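Local coordinates for putative transcription protein (Pseudomonas aeruginosa PAO1, PDB 4GCV), which is a putative oxidative-stress-sensing transcriptional regulator of the HxlR family, which probably binds DNA through a helix-turn-helix domain, at the interface of chains A and B. Numbering follows the deposited sequence. Chains: chain A/B, Putative transcription protein.

The interface of chains A and B. Residues chain A 27, 30-31, 44-47; chain B 154-156.
Two hydrogen bonds from one guanidinium, the second weak, grip the backbone carbonyl oxygen of A:Leu46. The main bond, 2.7 Å from B:Arg155 NE to A:Leu46 O, is nearly straight (168° at H) and lies in both the carbonyl and the guanidinium plane. B:Arg155 NH2 adds the weak second bond to that oxygen and reaches on to A:Asp47 O at 2.8 Å, coming from above this carbonyl's plane. The guanidinium edge thus reads two consecutive carbonyls where helix 39-46 ends, and the pair should hold the group's rotation. The carboxylate of A:Asp47, its OD2 4.1 Å from B:Arg155 NH2, is not in contact but may add attraction. B:Arg155 gets there with CG anti to its own carbonyl carbon (chi1 -66°) and an extended chain, whose CD passes obliquely by A:Leu27 CD1. Beside it, B:Gln154 bends at chi2 (-138°) and sets OE1 2.9 Å from A:Ser45 O; as modelled, two acceptors clash, and the amide may really be flipped, bringing NE2 there as donor. A:Ser45 OG donates to A:Asp31 OD2 at 2.7 Å from above the carboxylate plane, tying helix 39-46 to helix 23-33. At the other end, water 1 joins B:Arg155 O (2.8 Å) to A:Leu27 O and to A:Arg30 NH1, lying in that guanidinium's plane at its edge. The extended A:Arg30 chain crosses B:Leu156 at about a right angle, as does A:Leu27, whose CD2 meets B:Leu156 CD2 at 4.0 Å. The patch and its twin belong to a two-fold symmetric interface of the deposited assembly, probably a dimer's: helix 150-155 and the last modelled residue of one chain lie against helices 23-33 and 39-46 in the HxlR-like helix-turn-helix region of the other.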
ATOM      1  N   LEU A  27       6.937   3.889   9.324  1.00 34.44           N
ATOM      2  CA  LEU A  27       8.024   3.985  10.301  1.00 34.59           C
ATOM      3  C   LEU A  27       7.700   3.198  11.571  1.00 33.91           C
ATOM      4  O   LEU A  27       8.532   2.470  12.056  1.00 35.52           O
ATOM      5  CB  LEU A  27       8.377   5.449  10.630  1.00 34.65           C
ATOM      6  CG  LEU A  27       8.924   6.339   9.499  1.00 35.78           C
ATOM      7  CD1 LEU A  27       9.267   7.775  10.006  1.00 35.62           C
ATOM      8  CD2 LEU A  27      10.101   5.740   8.812  1.00 35.38           C
ATOM      9  N   ARG A  30       7.739  -0.740  10.938  1.00 37.88           N
ATOM     10  CA  ARG A  30       9.068  -1.250  10.739  1.00 40.22           C
ATOM     11  C   ARG A  30       9.765  -1.394  12.077  1.00 41.63           C
ATOM     12  O   ARG A  30      10.500  -2.359  12.290  1.00 43.24           O
ATOM     13  CB  ARG A  30       9.849  -0.304   9.840  1.00 40.82           C
ATOM     14  CG  ARG A  30      11.331  -0.523   9.834  1.00 44.24           C
ATOM     15  CD  ARG A  30      12.017   0.396   8.819  1.00 46.08           C
ATOM     16  NE  ARG A  30      13.415  -0.005   8.710  1.00 49.74           N
ATOM     17  CZ  ARG A  30      14.406   0.534   9.413  1.00 51.97           C
ATOM     18  NH1 ARG A  30      14.174   1.514  10.282  1.00 52.79           N
ATOM     19  NH2 ARG A  30      15.638   0.089   9.250  1.00 53.80           N
ATOM     20  N   ASP A  31       9.539  -0.432  12.970  1.00 41.17           N
ATOM     21  CA  ASP A  31      10.079  -0.531  14.320  1.00 42.72           C
ATOM     22  C   ASP A  31       9.498  -1.693  15.117  1.00 42.87           C
ATOM     23  O   ASP A  31      10.215  -2.352  15.860  1.00 43.41           O
ATOM     24  CB  ASP A  31       9.877   0.774  15.102  1.00 42.49           C
ATOM     25  CG  ASP A  31      10.965   1.791  14.815  1.00 44.04           C
ATOM     26  OD1 ASP A  31      11.846   1.488  13.994  1.00 42.72           O
ATOM     27  OD2 ASP A  31      10.946   2.889  15.418  1.00 46.18           O
ATOM     28  N   ARG A  44      11.284   7.848  21.136  1.00 48.38           N
ATOM     29  CA  ARG A  44      12.683   8.272  20.995  1.00 50.12           C
ATOM     30  C   ARG A  44      13.294   7.841  19.675  1.00 48.56           C
ATOM     31  O   ARG A  44      14.061   8.585  19.078  1.00 48.62           O
ATOM     32  CB  ARG A  44      13.577   7.723  22.123  1.00 52.41           C
ATOM     33  CG  ARG A  44      13.023   7.783  23.550  1.00 56.84           C
ATOM     34  CD  ARG A  44      12.766   9.175  24.081  1.00 61.34           C
ATOM     35  NE  ARG A  44      12.810   9.185  25.555  1.00 65.62           N
ATOM     36  CZ  ARG A  44      11.751   9.368  26.351  1.00 66.60           C
ATOM     37  NH1 ARG A  44      10.524   9.592  25.827  1.00 64.53           N
ATOM     38  NH2 ARG A  44      11.921   9.344  27.676  1.00 65.03           N
ATOM     39  N   SER A  45      12.982   6.624  19.239  1.00 48.09           N
ATOM     40  CA  SER A  45      13.590   6.102  18.041  1.00 47.82           C
ATOM     41  C   SER A  45      13.099   6.848  16.831  1.00 45.95           C
ATOM     42  O   SER A  45      13.884   7.174  15.942  1.00 45.75           O
ATOM     43  CB  SER A  45      13.351   4.614  17.914  1.00 48.12           C
ATOM     44  OG  SER A  45      12.908   4.275  16.587  1.00 52.99           O
ATOM     45  N   LEU A  46      11.813   7.175  16.822  1.00 45.12           N
ATOM     46  CA  LEU A  46      11.200   7.851  15.683  1.00 44.14           C
ATOM     47  C   LEU A  46      11.209   9.379  15.797  1.00 44.97           C
ATOM     48  O   LEU A  46      11.005  10.092  14.813  1.00 44.88           O
ATOM     49  CB  LEU A  46       9.781   7.308  15.519  1.00 43.21           C
ATOM     50  CG  LEU A  46       9.550   6.152  14.537  1.00 43.40           C
ATOM     51  CD1 LEU A  46      10.846   5.524  14.016  1.00 46.37           C
ATOM     52  CD2 LEU A  46       8.631   5.136  15.083  1.00 43.89           C
ATOM     53  N   ASP A  47      11.480   9.897  16.994  1.00 46.26           N
ATOM     54  CA  ASP A  47      11.417  11.332  17.242  1.00 46.36           C
ATOM     55  C   ASP A  47      10.091  11.902  16.784  1.00 45.55           C
ATOM     56  O   ASP A  47      10.027  12.802  15.934  1.00 45.95           O
ATOM     57  CB  ASP A  47      12.580  12.089  16.595  1.00 47.13           C
ATOM     58  CG  ASP A  47      12.635  13.562  17.026  1.00 48.97           C
ATOM     59  OD1 ASP A  47      12.331  13.888  18.205  1.00 51.61           O
ATOM     60  OD2 ASP A  47      12.977  14.415  16.191  1.00 52.08           O
TER
ATOM     61  N   GLN B 154      18.369   8.319  11.906  1.00 70.28           N
ATOM     62  CA  GLN B 154      17.894   7.968  13.240  1.00 73.17           C
ATOM     63  C   GLN B 154      16.580   7.219  13.162  1.00 72.67           C
ATOM     64  O   GLN B 154      16.361   6.266  13.903  1.00 72.91           O
ATOM     65  CB  GLN B 154      17.687   9.223  14.097  1.00 74.59           C
ATOM     66  CG  GLN B 154      17.571   8.950  15.611  1.00 77.31           C
ATOM     67  CD  GLN B 154      16.470   9.779  16.291  1.00 78.57           C
ATOM     68  OE1 GLN B 154      15.306   9.745  15.874  1.00 77.52           O
ATOM     69  NE2 GLN B 154      16.835  10.512  17.338  1.00 78.67           N
ATOM     70  N   ARG B 155      15.700   7.657  12.270  1.00 40.87           N
ATOM     71  CA  ARG B 155      14.405   7.003  12.116  1.00 43.98           C
ATOM     72  C   ARG B 155      14.511   5.592  11.541  1.00 45.83           C
ATOM     73  O   ARG B 155      13.616   4.759  11.780  1.00 47.51           O
ATOM     74  CB  ARG B 155      13.435   7.870  11.326  1.00 43.69           C
ATOM     75  CG  ARG B 155      13.093   9.102  12.084  1.00 44.26           C
ATOM     76  CD  ARG B 155      12.252  10.110  11.306  1.00 46.17           C
ATOM     77  NE  ARG B 155      11.612  10.946  12.302  1.00 47.19           N
ATOM     78  CZ  ARG B 155      11.290  12.227  12.171  1.00 50.27           C
ATOM     79  NH1 ARG B 155      11.525  12.878  11.047  1.00 48.87           N
ATOM     80  NH2 ARG B 155      10.712  12.848  13.194  1.00 49.56           N
ATOM     81  N   LEU B 156      15.633   5.309  10.881  1.00 46.90           N
ATOM     82  CA  LEU B 156      15.845   4.052  10.169  1.00 48.21           C
ATOM     83  C   LEU B 156      16.973   3.204  10.758  1.00 48.84           C
ATOM     84  O   LEU B 156      17.349   3.407  11.936  1.00 50.97           O
ATOM     85  CB  LEU B 156      16.099   4.331   8.682  1.00 48.08           C
ATOM     86  CG  LEU B 156      14.928   4.961   7.920  1.00 48.01           C
ATOM     87  CD1 LEU B 156      15.294   5.210   6.434  1.00 47.68           C
ATOM     88  CD2 LEU B 156      13.634   4.129   8.064  1.00 44.37           C
TER
HETATM   89  O   HOH W   1      11.439   3.180  10.947  1.00 31.94           O